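Local coordinates for carbohydrate deacetylase (Enterococcus faecalis, PDB 2I5I), which probably catalyses the deacetylation of acetylated carbohydrates, a step in the breakdown of oligosaccharides, with magnesium as cofactor, at residues A[166-169]-A[170-173]. Residues are numbered along the deposited sequence; the frame is centred on the assembly and turned at random.
Sequences DYLE and LYQD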
loop_
_atom_site.group_PDB
_atom_site.type_symbol
_atom_site.label_atom_id
_atom_site.label_comp_id
_atom_site.label_asym_id
_atom_site.label_seq_id
_atom_site.Cartn_x
_atom_site.Cartn_y
_atom_site.Cartn_z
ATOM N N ASP A 166 13.894 44.756 4.902
ATOM C CA ASP A 166 12.801 45.455 4.235
ATOM C C ASP A 166 12.179 44.615 3.129
ATOM O O ASP A 166 11.184 44.981 2.502
ATOM C CB ASP A 166 13.295 46.803 3.731
ATOM C CG ASP A 166 14.171 46.796 2.505
ATOM O OD1 ASP A 166 14.922 45.828 2.271
ATOM O OD2 ASP A 166 14.108 47.805 1.762
ATOM N N TYR A 167 12.754 43.444 2.870
ATOM C CA TYR A 167 12.145 42.554 1.867
ATOM C C TYR A 167 10.713 42.204 2.257
ATOM O O TYR A 167 9.799 42.110 1.443
ATOM C CB TYR A 167 12.966 41.280 1.735
ATOM C CG TYR A 167 14.182 41.299 0.849
ATOM C CD1 TYR A 167 14.549 42.372 0.055
ATOM C CD2 TYR A 167 15.007 40.173 0.802
ATOM C CE1 TYR A 167 15.679 42.340 -0.742
ATOM C CE2 TYR A 167 16.133 40.127 0.005
ATOM C CZ TYR A 167 16.470 41.214 -0.773
ATOM O OH TYR A 167 17.587 41.189 -1.573
ATOM N N LEU A 168 10.536 41.995 3.562
ATOM C CA LEU A 168 9.264 41.477 4.050
ATOM C C LEU A 168 8.145 42.473 3.889
ATOM O O LEU A 168 6.960 42.121 3.819
ATOM C CB LEU A 168 9.408 41.033 5.513
ATOM C CG LEU A 168 9.501 39.484 5.587
ATOM C CD1 LEU A 168 10.920 39.071 5.244
ATOM C CD2 LEU A 168 9.055 38.964 6.940
ATOM N N GLU A 169 8.490 43.759 3.763
ATOM C CA GLU A 169 7.362 44.694 3.568
ATOM C C GLU A 169 6.677 44.450 2.226
ATOM O O GLU A 169 5.581 44.955 1.961
ATOM C CB GLU A 169 7.772 46.140 3.734
ATOM C CG GLU A 169 9.057 46.677 3.150
ATOM C CD GLU A 169 9.504 47.909 3.904
ATOM O OE1 GLU A 169 9.519 47.867 5.152
ATOM O OE2 GLU A 169 9.842 48.922 3.252
ATOM N N LEU A 170 7.306 43.716 1.319
ATOM C CA LEU A 170 6.763 43.428 0.021
ATOM C C LEU A 170 5.828 42.228 -0.012
ATOM O O LEU A 170 5.155 42.040 -1.024
ATOM C CB LEU A 170 7.869 43.114 -1.002
ATOM C CG LEU A 170 9.105 44.022 -0.881
ATOM C CD1 LEU A 170 10.173 43.596 -1.868
ATOM C CD2 LEU A 170 8.683 45.475 -1.054
ATOM N N TYR A 171 5.838 41.447 1.067
ATOM C CA TYR A 171 5.056 40.209 1.032
ATOM C C TYR A 171 3.555 40.460 1.062
ATOM O O TYR A 171 2.812 39.899 0.258
ATOM C CB TYR A 171 5.447 39.304 2.217
ATOM C CG TYR A 171 6.694 38.468 1.966
ATOM C CD1 TYR A 171 7.926 39.071 1.777
ATOM C CD2 TYR A 171 6.607 37.079 1.916
ATOM C CE1 TYR A 171 9.063 38.319 1.545
ATOM C CE2 TYR A 171 7.738 36.306 1.686
ATOM C CZ TYR A 171 8.948 36.935 1.505
ATOM O OH TYR A 171 10.090 36.215 1.275
ATOM N N GLN A 172 3.108 41.277 2.013
ATOM C CA GLN A 172 1.706 41.700 2.088
ATOM C C GLN A 172 0.739 40.537 2.236
ATOM O O GLN A 172 0.668 39.993 3.347
ATOM C CB GLN A 172 1.420 42.570 0.852
ATOM C CG GLN A 172 2.103 43.921 1.031
ATOM C CD GLN A 172 2.313 44.740 -0.216
ATOM O OE1 GLN A 172 1.681 44.594 -1.255
ATOM N NE2 GLN A 172 3.263 45.671 -0.095
ATOM N N ASP A 173 0.014 40.188 1.191
ATOM C CA ASP A 173 -0.943 39.101 1.181
ATOM C C ASP A 173 -0.271 37.722 1.167
ATOM O O ASP A 173 -0.917 36.735 1.543
ATOM C CB ASP A 173 -1.864 39.206 -0.030
ATOM C CG ASP A 173 -1.156 39.304 -1.365
ATOM O OD1 ASP A 173 0.020 39.698 -1.436
ATOM O OD2 ASP A 173 -1.794 38.989 -2.395
HETATM O O HOH W 1 4.370 42.481 4.151
#
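With chi1 near -83° in Tyr171 and -73° in Gln172, CG of each lies beside the backbone N and opposite the carbonyl carbon, which brings the phenol ring back alongside Leu168 and the amide back to Glu169. The tyrosine ring meets Tyr167 O with its edge, CD1 lying 3.6 Å from that oxygen, while CG of Leu168 approaches the same CD1 at 4.1 Å. The extended chain of Gln172 brings NE2 to 3.2 Å from Glu169 O; the donor lies in the carbonyl plane, but the bond is bent, with an N-H...O angle of 143°.

The backbone makes two successive turns, each closed by a bond from residue i+3 to residue i. Leu170 N donates to Tyr167 O at 3.0 Å and Tyr171 N to Leu168 O at the same 3.0 Å. Gln172, with a positive phi, departs from this helical conformation. A water bridges Leu168 O and Gln172 N, four residues on, which do not bond directly: it donates to Leu168 O (2.6 Å) and accepts from Gln172 N (2.8 Å), so Leu168 O takes two hydrogen bonds.

The turn belongs to the loop between helix 138-151 and strand 179-181. Tyr167 and Leu170 pack on Leu141 of that helix and Tyr171 on Leu145, Arg149 binds Leu170 O and Asp173, and the Tyr171 hydroxyl is hydrogen-bonded to Arg156 O and Ala158 N in the chain that follows the helix.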